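Local coordinates for glideosome-associated protein 50 (Plasmodium falciparum 3D7, PDB 3TGH), which is a component of the glideosome that serves parasite gliding motility and host cell invasion, and may help anchor this complex to the inner membrane complex, at residues A[192-203]-A[224-234]; A[235-243]-A[264-275]. One frame throughout, in Å; residues are numbered along the deposited sequence.

How the contacts relate
Contact 1 and contact 2 follow one another along the chain and build into the same mixed sheet, their centres about 12 Å apart. Contact 1 pairs parallel strands 192-196 and 228-231 in the buried interior and carries a cobalt ion on His233. Contact 2 begins at the very next residue, Asn235, and the chain then passes into antiparallel pairing of 237-242 with the outermost strand 267-271. The two touch directly: Tyr202 C lies 3.8 Å from Ile240 CD1, and Ser203 C lies 3.7 Å from Glu238 OE1. Contact 2 binds no metal itself, although the side chain of Asn235 is about 7 Å from that of His233 and about 9 Å from the cobalt.

Contact 1 of 2, residues A[192-203]-A[224-234]; sequences FIIVVGDQPIYS and AEVDLYISGHD. With CO (cobalt (II) ion), chain G.
His233 and Asp198 meet where two parallel strands run out into loops, and the histidine spans from that carboxylate to the metal. Its CB sits against the carboxylate, 3.3 Å from Asp198 OD1. With CG anti to the backbone N (chi1 -162°), the ring extends past that carboxylate. ND1 then donates to Asp198 OD2 at 3.1 Å; the acceptor lies close to the ring plane, but the nitrogen approaches it on the syn side and well out of the carboxylate plane. A weaker bond goes from ND1 to OD1. Over one ring face Gln199 OE1 hangs 3.6 Å above the plane, with CG and CD2 beneath it, and that oxygen also takes a bond from a cobalt-bound water. CE1 is flanked by Asp198 OD2 and the cobalt. At the tip, NE2 binds the cobalt at 2.2 Å, with four waters as further ligands. Asp198, itself held by the backbone N of Thr82, thus probably limits the ring's rotation through ND1, while NE2 is held by the metal.

Behind the site, strands 192-196 and 228-231 run 20° from parallel, joined by regular backbone bonds such as Val195 N to Leu228 O. At the far end Asp227 OD2 uses its anti lone pair to accept from Ile193 N at 2.9 Å. Midway, Tyr229 reaches beside Val195, whose CG1 touches Tyr229 CD1 at 3.7 Å, and Tyr229 OH donates to Gln199 O at 2.7 Å from above the carbonyl plane. Nearer the metal, Ser203 OG donates to Asp234 OD2, an oxygen that Ser207 also engages.

Helices 211-216 and 218-223 lie between the strands in the chain, making this a beta-alpha-beta crossover. Metal-binding loops at the carboxyl ends of such strands, here with a Gly-His pair, are characteristic of the calcineurin-like metallophosphoesterase fold.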
loop_
_atom_site.group_PDB
_atom_site.type_symbol
_atom_site.label_atom_id
_atom_site.label_comp_id
_atom_site.label_asym_id
_atom_site.label_seq_id
_atom_site.Cartn_x
_atom_site.Cartn_y
_atom_site.Cartn_z
ATOM N N PHE A 192 -12.865 8.834 -2.106
ATOM C CA PHE A 192 -11.896 8.202 -1.217
ATOM C C PHE A 192 -10.498 8.324 -1.822
ATOM O O PHE A 192 -10.313 8.097 -3.019
ATOM C CB PHE A 192 -12.205 6.715 -1.050
ATOM C CG PHE A 192 -13.551 6.425 -0.447
ATOM C CD1 PHE A 192 -14.609 6.005 -1.242
ATOM C CD2 PHE A 192 -13.748 6.534 0.920
ATOM C CE1 PHE A 192 -15.851 5.716 -0.673
ATOM C CE2 PHE A 192 -14.982 6.250 1.492
ATOM C CZ PHE A 192 -16.030 5.842 0.694
ATOM N N ILE A 193 -9.510 8.657 -0.995
ATOM C CA ILE A 193 -8.110 8.698 -1.439
ATOM C C ILE A 193 -7.271 7.901 -0.448
ATOM O O ILE A 193 -7.282 8.184 0.753
ATOM C CB ILE A 193 -7.560 10.137 -1.551
ATOM C CG1 ILE A 193 -8.481 11.010 -2.410
ATOM C CG2 ILE A 193 -6.158 10.133 -2.153
ATOM C CD1 ILE A 193 -8.117 12.480 -2.384
ATOM N N ILE A 194 -6.568 6.898 -0.973
ATOM C CA ILE A 194 -5.753 5.981 -0.189
ATOM C C ILE A 194 -4.341 6.002 -0.755
ATOM O O ILE A 194 -4.136 5.802 -1.946
ATOM C CB ILE A 194 -6.307 4.529 -0.247
ATOM C CG1 ILE A 194 -7.725 4.466 0.337
ATOM C CG2 ILE A 194 -5.385 3.543 0.500
ATOM C CD1 ILE A 194 -8.814 4.781 -0.674
ATOM N N VAL A 195 -3.361 6.249 0.108
ATOM C CA VAL A 195 -1.968 6.264 -0.305
ATOM C C VAL A 195 -1.264 5.060 0.332
ATOM O O VAL A 195 -1.538 4.712 1.483
ATOM C CB VAL A 195 -1.285 7.586 0.096
ATOM C CG1 VAL A 195 0.168 7.612 -0.352
ATOM C CG2 VAL A 195 -2.051 8.791 -0.481
ATOM N N VAL A 196 -0.391 4.419 -0.440
ATOM C CA VAL A 196 0.312 3.203 -0.028
ATOM C C VAL A 196 1.804 3.399 -0.230
ATOM O O VAL A 196 2.236 3.818 -1.311
ATOM C CB VAL A 196 -0.152 1.995 -0.896
ATOM C CG1 VAL A 196 0.618 0.731 -0.522
ATOM C CG2 VAL A 196 -1.658 1.777 -0.751
ATOM N N GLY A 197 2.608 3.115 0.801
ATOM C CA GLY A 197 4.050 3.279 0.714
ATOM C C GLY A 197 4.775 2.370 1.687
ATOM O O GLY A 197 4.152 1.525 2.354
ATOM N N ASP A 198 6.088 2.547 1.779
ATOM C CA ASP A 198 6.915 1.727 2.670
ATOM C C ASP A 198 7.035 2.374 4.072
ATOM O O ASP A 198 6.537 1.832 5.060
ATOM C CB ASP A 198 8.291 1.490 2.044
ATOM C CG ASP A 198 9.266 0.812 2.997
ATOM O OD1 ASP A 198 8.836 -0.078 3.758
ATOM O OD2 ASP A 198 10.464 1.150 2.966
ATOM N N GLN A 199 7.684 3.530 4.136
ATOM C CA GLN A 199 7.985 4.190 5.405
ATOM C C GLN A 199 6.782 4.971 5.969
ATOM O O GLN A 199 6.230 5.842 5.292
ATOM C CB GLN A 199 9.186 5.129 5.216
ATOM C CG GLN A 199 9.515 6.013 6.399
ATOM C CD GLN A 199 9.972 5.238 7.610
ATOM O OE1 GLN A 199 10.922 4.459 7.539
ATOM N NE2 GLN A 199 9.308 5.467 8.745
ATOM N N PRO A 200 6.384 4.679 7.224
ATOM C CA PRO A 200 5.339 5.490 7.863
ATOM C C PRO A 200 5.784 6.909 8.195
ATOM O O PRO A 200 6.963 7.152 8.456
ATOM C CB PRO A 200 5.028 4.740 9.165
ATOM C CG PRO A 200 6.104 3.761 9.344
ATOM C CD PRO A 200 6.730 3.497 8.023
ATOM N N ILE A 201 4.823 7.827 8.190
ATOM C CA ILE A 201 5.013 9.163 8.714
ATOM C C ILE A 201 4.988 9.083 10.244
ATOM O O ILE A 201 5.866 9.626 10.916
ATOM C CB ILE A 201 3.904 10.112 8.227
ATOM C CG1 ILE A 201 3.996 10.306 6.714
ATOM C CG2 ILE A 201 3.982 11.460 8.970
ATOM C CD1 ILE A 201 2.740 10.929 6.091
ATOM N N TYR A 202 3.974 8.399 10.776
ATOM C CA TYR A 202 3.796 8.241 12.218
ATOM C C TYR A 202 3.773 6.762 12.556
ATOM O O TYR A 202 3.099 5.979 11.887
ATOM C CB TYR A 202 2.488 8.878 12.674
ATOM C CG TYR A 202 2.410 10.376 12.518
ATOM C CD1 TYR A 202 3.433 11.207 12.976
ATOM C CD2 TYR A 202 1.287 10.973 11.948
ATOM C CE1 TYR A 202 3.346 12.584 12.842
ATOM C CE2 TYR A 202 1.191 12.347 11.817
ATOM C CZ TYR A 202 2.217 13.148 12.271
ATOM O OH TYR A 202 2.114 14.510 12.131
ATOM N N SER A 203 4.512 6.379 13.596
ATOM C CA SER A 203 4.587 4.977 14.008
ATOM C C SER A 203 5.094 4.852 15.441
ATOM O O SER A 203 6.062 5.516 15.828
ATOM C CB SER A 203 5.501 4.186 13.068
ATOM O OG SER A 203 5.668 2.833 13.477
ATOM N N ALA A 224 -5.016 17.503 0.386
ATOM C CA ALA A 224 -5.895 16.704 -0.473
ATOM C C ALA A 224 -6.973 15.910 0.280
ATOM O O ALA A 224 -7.751 15.195 -0.340
ATOM C CB ALA A 224 -5.063 15.761 -1.345
ATOM N N GLU A 225 -7.025 16.044 1.604
ATOM C CA GLU A 225 -8.009 15.342 2.439
ATOM C C GLU A 225 -7.952 13.821 2.265
ATOM O O GLU A 225 -8.985 13.145 2.161
ATOM C CB GLU A 225 -9.424 15.860 2.176
ATOM C CG GLU A 225 -9.602 17.352 2.410
ATOM C CD GLU A 225 -11.064 17.741 2.498
ATOM O OE1 GLU A 225 -11.719 17.369 3.497
ATOM O OE2 GLU A 225 -11.560 18.409 1.568
ATOM N N VAL A 226 -6.731 13.297 2.232
ATOM C CA VAL A 226 -6.495 11.873 2.126
ATOM C C VAL A 226 -7.113 11.142 3.319
ATOM O O VAL A 226 -7.059 11.624 4.454
ATOM C CB VAL A 226 -4.975 11.592 2.019
ATOM C CG1 VAL A 226 -4.649 10.128 2.294
ATOM C CG2 VAL A 226 -4.471 12.047 0.641
ATOM N N ASP A 227 -7.695 9.980 3.053
ATOM C CA ASP A 227 -8.368 9.193 4.083
ATOM C C ASP A 227 -7.399 8.307 4.860
ATOM O O ASP A 227 -7.378 8.337 6.098
ATOM C CB ASP A 227 -9.465 8.337 3.444
ATOM C CG ASP A 227 -10.567 9.176 2.831
ATOM O OD1 ASP A 227 -11.326 9.818 3.593
ATOM O OD2 ASP A 227 -10.674 9.204 1.585
ATOM N N LEU A 228 -6.607 7.526 4.127
ATOM C CA LEU A 228 -5.674 6.553 4.699
ATOM C C LEU A 228 -4.290 6.677 4.071
ATOM O O LEU A 228 -4.168 6.758 2.848
ATOM C CB LEU A 228 -6.139 5.129 4.404
ATOM C CG LEU A 228 -7.048 4.335 5.332
ATOM C CD1 LEU A 228 -8.296 5.087 5.695
ATOM C CD2 LEU A 228 -7.367 3.013 4.649
ATOM N N TYR A 229 -3.252 6.650 4.902
ATOM C CA TYR A 229 -1.905 6.365 4.423
ATOM C C TYR A 229 -1.507 5.021 5.017
ATOM O O TYR A 229 -1.377 4.889 6.229
ATOM C CB TYR A 229 -0.891 7.456 4.808
ATOM C CG TYR A 229 0.540 7.096 4.428
ATOM C CD1 TYR A 229 0.849 6.659 3.142
ATOM C CD2 TYR A 229 1.572 7.161 5.349
ATOM C CE1 TYR A 229 2.139 6.309 2.788
ATOM C CE2 TYR A 229 2.883 6.823 4.998
ATOM C CZ TYR A 229 3.156 6.388 3.716
ATOM O OH TYR A 229 4.435 6.039 3.346
ATOM N N ILE A 230 -1.377 4.017 4.151
ATOM C CA ILE A 230 -1.039 2.654 4.545
ATOM C C ILE A 230 0.442 2.406 4.280
ATOM O O ILE A 230 0.916 2.553 3.145
ATOM C CB ILE A 230 -1.887 1.612 3.763
ATOM C CG1 ILE A 230 -3.388 1.936 3.867
ATOM C CG2 ILE A 230 -1.568 0.186 4.266
ATOM C CD1 ILE A 230 -4.298 1.058 2.965
ATOM N N SER A 231 1.181 2.060 5.331
ATOM C CA SER A 231 2.612 1.837 5.220
ATOM C C SER A 231 2.992 0.520 5.885
ATOM O O SER A 231 2.147 -0.172 6.459
ATOM C CB SER A 231 3.368 3.011 5.847
ATOM O OG SER A 231 3.001 3.161 7.199
ATOM N N GLY A 232 4.264 0.166 5.773
ATOM C CA GLY A 232 4.796 -1.051 6.359
ATOM C C GLY A 232 6.070 -0.683 7.088
ATOM O O GLY A 232 6.058 0.207 7.936
ATOM N N HIS A 233 7.156 -1.365 6.745
ATOM C CA HIS A 233 8.506 -1.058 7.225
ATOM C C HIS A 233 8.711 -1.482 8.671
ATOM O O HIS A 233 9.583 -2.291 8.960
ATOM C CB HIS A 233 8.841 0.426 7.052
ATOM C CG HIS A 233 10.303 0.709 7.111
ATOM N ND1 HIS A 233 11.089 0.798 5.982
ATOM C CD2 HIS A 233 11.128 0.906 8.165
ATOM C CE1 HIS A 233 12.337 1.049 6.340
ATOM N NE2 HIS A 233 12.386 1.114 7.657
ATOM N N ASP A 234 7.921 -0.916 9.572
ATOM C CA ASP A 234 7.863 -1.400 10.945
ATOM C C ASP A 234 7.012 -2.668 10.981
ATOM O O ASP A 234 5.900 -2.697 10.452
ATOM C CB ASP A 234 7.303 -0.319 11.870
ATOM C CG ASP A 234 8.274 0.837 12.063
ATOM O OD1 ASP A 234 9.501 0.599 12.013
ATOM O OD2 ASP A 234 7.820 1.985 12.267
HETATM CO CO CO G . 14.099 2.001 8.687
HETATM O O HOH W 1 13.047 4.132 9.024
HETATM O O HOH W 2 15.347 0.557 8.064
HETATM O O HOH W 3 14.982 2.954 6.610
HETATM O O HOH W 4 13.605 1.091 10.739
#

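Contact 2 of 2, residues A[235-243]-A[264-275]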
loop_
_atom_site.group_PDB
_atom_site.type_symbol
_atom_site.label_atom_id
_atom_site.label_comp_id
_atom_site.label_asym_id
_atom_site.label_seq_id
_atom_site.Cartn_x
_atom_site.Cartn_y
_atom_site.Cartn_z
ATOM N N ASN A 235 7.550 -3.718 11.593
ATOM C CA ASN A 235 6.946 -5.044 11.539
ATOM C C ASN A 235 5.906 -5.229 12.627
ATOM O O ASN A 235 6.083 -6.012 13.571
ATOM C CB ASN A 235 8.014 -6.135 11.594
ATOM C CG ASN A 235 9.044 -5.995 10.496
ATOM O OD1 ASN A 235 10.243 -6.053 10.757
ATOM N ND2 ASN A 235 8.583 -5.792 9.260
ATOM N N ASN A 236 4.817 -4.484 12.475
ATOM C CA ASN A 236 3.710 -4.501 13.414
ATOM C C ASN A 236 2.456 -4.002 12.719
ATOM O O ASN A 236 2.492 -3.632 11.529
ATOM C CB ASN A 236 4.037 -3.652 14.655
ATOM C CG ASN A 236 4.323 -2.200 14.320
ATOM O OD1 ASN A 236 5.478 -1.788 14.255
ATOM N ND2 ASN A 236 3.273 -1.416 14.114
ATOM N N MET A 237 1.348 -4.018 13.447
ATOM C CA MET A 237 0.112 -3.415 12.973
ATOM C C MET A 237 -0.213 -2.247 13.882
ATOM O O MET A 237 0.023 -2.309 15.094
ATOM C CB MET A 237 -1.027 -4.442 12.969
ATOM C CG MET A 237 -0.818 -5.558 11.940
ATOM S SD MET A 237 -2.170 -6.771 11.831
ATOM C CE MET A 237 -2.344 -7.249 13.531
ATOM N N GLU A 238 -0.737 -1.176 13.302
ATOM C CA GLU A 238 -1.111 0.002 14.076
ATOM C C GLU A 238 -2.072 0.898 13.309
ATOM O O GLU A 238 -2.056 0.932 12.069
ATOM C CB GLU A 238 0.138 0.811 14.459
ATOM C CG GLU A 238 -0.168 2.130 15.195
ATOM C CD GLU A 238 1.010 2.685 15.974
ATOM O OE1 GLU A 238 2.163 2.591 15.496
ATOM O OE2 GLU A 238 0.777 3.233 17.069
ATOM N N VAL A 239 -2.911 1.614 14.050
ATOM C CA VAL A 239 -3.623 2.750 13.490
ATOM C C VAL A 239 -3.442 3.976 14.395
ATOM O O VAL A 239 -3.679 3.921 15.616
ATOM C CB VAL A 239 -5.121 2.440 13.190
ATOM C CG1 VAL A 239 -5.818 1.845 14.393
ATOM C CG2 VAL A 239 -5.843 3.703 12.689
ATOM N N ILE A 240 -2.947 5.051 13.784
ATOM C CA ILE A 240 -2.817 6.362 14.406
ATOM C C ILE A 240 -3.743 7.306 13.657
ATOM O O ILE A 240 -3.654 7.414 12.433
ATOM C CB ILE A 240 -1.362 6.858 14.327
ATOM C CG1 ILE A 240 -0.493 6.047 15.295
ATOM C CG2 ILE A 240 -1.269 8.365 14.627
ATOM C CD1 ILE A 240 1.002 6.220 15.089
ATOM N N GLU A 241 -4.653 7.963 14.370
ATOM C CA GLU A 241 -5.616 8.848 13.719
ATOM C C GLU A 241 -5.394 10.280 14.153
ATOM O O GLU A 241 -5.311 10.566 15.350
ATOM C CB GLU A 241 -7.062 8.425 13.998
ATOM C CG GLU A 241 -8.053 9.067 13.016
ATOM C CD GLU A 241 -9.508 8.722 13.294
ATOM O OE1 GLU A 241 -9.806 7.550 13.612
ATOM O OE2 GLU A 241 -10.358 9.635 13.173
ATOM N N ASP A 242 -5.312 11.170 13.167
ATOM C CA ASP A 242 -4.993 12.573 13.384
ATOM C C ASP A 242 -5.612 13.416 12.267
ATOM O O ASP A 242 -5.300 13.211 11.095
ATOM C CB ASP A 242 -3.472 12.754 13.406
ATOM C CG ASP A 242 -3.047 14.212 13.356
ATOM O OD1 ASP A 242 -3.283 14.942 14.342
ATOM O OD2 ASP A 242 -2.463 14.625 12.329
ATOM N N ASN A 243 -6.491 14.349 12.640
ATOM C CA ASN A 243 -7.120 15.279 11.689
ATOM C C ASN A 243 -7.884 14.572 10.560
ATOM O O ASN A 243 -7.729 14.913 9.385
ATOM C CB ASN A 243 -6.076 16.241 11.094
ATOM C CG ASN A 243 -5.308 17.027 12.159
ATOM O OD1 ASN A 243 -4.147 17.392 11.956
ATOM N ND2 ASN A 243 -5.957 17.298 13.290
ATOM N N ASN A 264 2.580 6.250 20.415
ATOM C CA ASN A 264 2.177 7.554 19.891
ATOM C C ASN A 264 0.886 7.994 20.583
ATOM O O ASN A 264 -0.007 7.179 20.813
ATOM C CB ASN A 264 1.983 7.478 18.366
ATOM C CG ASN A 264 1.756 8.841 17.728
ATOM O OD1 ASN A 264 0.661 9.390 17.790
ATOM N ND2 ASN A 264 2.798 9.384 17.101
ATOM N N SER A 265 0.801 9.275 20.939
ATOM C CA SER A 265 -0.335 9.795 21.718
ATOM C C SER A 265 -1.682 9.647 20.999
ATOM O O SER A 265 -2.731 9.603 21.646
ATOM C CB SER A 265 -0.104 11.265 22.077
ATOM O OG SER A 265 0.012 12.054 20.904
ATOM N N LYS A 266 -1.646 9.577 19.667
ATOM C CA LYS A 266 -2.858 9.390 18.866
ATOM C C LYS A 266 -3.004 7.966 18.313
ATOM O O LYS A 266 -3.801 7.723 17.404
ATOM C CB LYS A 266 -2.893 10.422 17.737
ATOM C CG LYS A 266 -3.108 11.845 18.247
ATOM C CD LYS A 266 -3.480 12.809 17.135
ATOM C CE LYS A 266 -4.084 14.095 17.689
ATOM N NZ LYS A 266 -4.613 14.967 16.598
ATOM N N SER A 267 -2.249 7.023 18.871
ATOM C CA SER A 267 -2.409 5.619 18.516
ATOM C C SER A 267 -3.709 5.078 19.113
ATOM O O SER A 267 -3.976 5.242 20.309
ATOM C CB SER A 267 -1.216 4.797 19.003
ATOM O OG SER A 267 -1.371 3.436 18.663
ATOM N N LEU A 268 -4.517 4.442 18.271
ATOM C CA LEU A 268 -5.776 3.844 18.698
ATOM C C LEU A 268 -5.640 2.339 18.915
ATOM O O LEU A 268 -6.414 1.736 19.654
ATOM C CB LEU A 268 -6.864 4.112 17.655
ATOM C CG LEU A 268 -7.236 5.580 17.428
ATOM C CD1 LEU A 268 -8.212 5.691 16.258
ATOM C CD2 LEU A 268 -7.820 6.191 18.693
ATOM N N PHE A 269 -4.656 1.739 18.258
ATOM C CA PHE A 269 -4.441 0.311 18.326
ATOM C C PHE A 269 -3.029 -0.002 17.876
ATOM O O PHE A 269 -2.536 0.590 16.911
ATOM C CB PHE A 269 -5.447 -0.408 17.412
ATOM C CG PHE A 269 -5.022 -1.791 16.999
ATOM C CD1 PHE A 269 -5.118 -2.852 17.880
ATOM C CD2 PHE A 269 -4.537 -2.029 15.720
ATOM C CE1 PHE A 269 -4.735 -4.131 17.497
ATOM C CE2 PHE A 269 -4.148 -3.304 15.333
ATOM C CZ PHE A 269 -4.244 -4.356 16.226
ATOM N N PHE A 270 -2.388 -0.929 18.578
ATOM C CA PHE A 270 -1.071 -1.422 18.196
ATOM C C PHE A 270 -0.978 -2.907 18.512
ATOM O O PHE A 270 -1.390 -3.340 19.587
ATOM C CB PHE A 270 0.033 -0.675 18.953
ATOM C CG PHE A 270 1.426 -1.111 18.583
ATOM C CD1 PHE A 270 2.195 -0.353 17.716
ATOM C CD2 PHE A 270 1.969 -2.282 19.107
ATOM C CE1 PHE A 270 3.481 -0.744 17.368
ATOM C CE2 PHE A 270 3.243 -2.683 18.761
ATOM C CZ PHE A 270 4.005 -1.914 17.884
ATOM N N SER A 271 -0.410 -3.677 17.586
ATOM C CA SER A 271 -0.130 -5.091 17.826
ATOM C C SER A 271 1.131 -5.526 17.091
ATOM O O SER A 271 1.341 -5.162 15.937
ATOM C CB SER A 271 -1.302 -5.954 17.367
ATOM O OG SER A 271 -1.026 -7.328 17.567
ATOM N N SER A 272 1.959 -6.319 17.763
ATOM C CA SER A 272 3.144 -6.897 17.146
ATOM C C SER A 272 2.823 -8.226 16.449
ATOM O O SER A 272 3.711 -8.839 15.870
ATOM C CB SER A 272 4.247 -7.098 18.194
ATOM O OG SER A 272 3.833 -8.001 19.198
ATOM N N ASP A 273 1.559 -8.659 16.492
ATOM C CA ASP A 273 1.145 -9.911 15.855
ATOM C C ASP A 273 1.433 -9.908 14.348
ATOM O O ASP A 273 1.280 -8.885 13.686
ATOM C CB ASP A 273 -0.357 -10.166 16.046
ATOM C CG ASP A 273 -0.719 -10.600 17.458
ATOM O OD1 ASP A 273 0.120 -10.462 18.375
ATOM O OD2 ASP A 273 -1.859 -11.083 17.638
ATOM N N ILE A 274 1.843 -11.063 13.831
ATOM C CA ILE A 274 1.921 -11.288 12.392
ATOM C C ILE A 274 0.492 -11.315 11.875
ATOM O O ILE A 274 -0.378 -11.956 12.469
ATOM C CB ILE A 274 2.685 -12.597 12.080
ATOM C CG1 ILE A 274 4.170 -12.387 12.354
ATOM C CG2 ILE A 274 2.477 -13.045 10.629
ATOM C CD1 ILE A 274 4.983 -13.658 12.339
ATOM N N GLY A 275 0.236 -10.582 10.797
ATOM C CA GLY A 275 -1.121 -10.444 10.299
ATOM C C GLY A 275 -1.252 -9.600 9.050
ATOM O O GLY A 275 -0.300 -9.439 8.289
#
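Strands 237-242 and 267-271 pair antiparallel, 165° between their directions, from Met237 opposite Ser271 to Ile240 opposite Ser267, with a classic beta bulge in which Leu268 and Phe269 both face Val239. The bulge splits the bonding of Val239: its N donates to Phe269 O, while Val239 O accepts from Leu268 N at 2.8 Å.

On one face of the sheet, Glu238 stretches across toward strand 267-271 with CG anti to the backbone N (chi1 176°), which carries the carboxylate to Ser267. There Glu238 OE2 accepts from Ser267 OG at 2.7 Å on its anti lone pair, and Ser204 binds the same oxygen. The other oxygen, OE1, meets the edge of Phe270, 3.7 Å from CD1, with carboxylate and ring almost perpendicular. Met237 O lies over a face of that ring, toward the rim. Asn236 crosses the far end, its ND2 3.3 Å from Phe270 CE1 and its amide turned only 30° from the ring plane. Further along, Ile240 CD1 packs on Asn264 CB at 3.6 Å; the amide oxygen of Asn264 accepts from Lys266 N in an Asx turn, within the type I turn that leads into strand 267-271.

The opposite face is mainly apolar. Val239 CG1 touches Phe269 CB at the edge of its ring, while Met237 CB approaches CE2 of the same ring; strands 285-292 and 297-305 contribute Phe290 and Ile299.

At the exposed end, the extended Lys266 chain passes Glu241 O and its NZ forms a salt bridge with Asp242 OD1 at 2.6 Å. The chemistry thus divides: one face is an apolar layer packed on the other sheet, the opposite face holds a buried carboxylate, and an ion pair closes the exposed end. Glu238 OE2, hydrogen-bonded with both Ser267 and Ser204, is probably stabilised as a carboxylate oxygen.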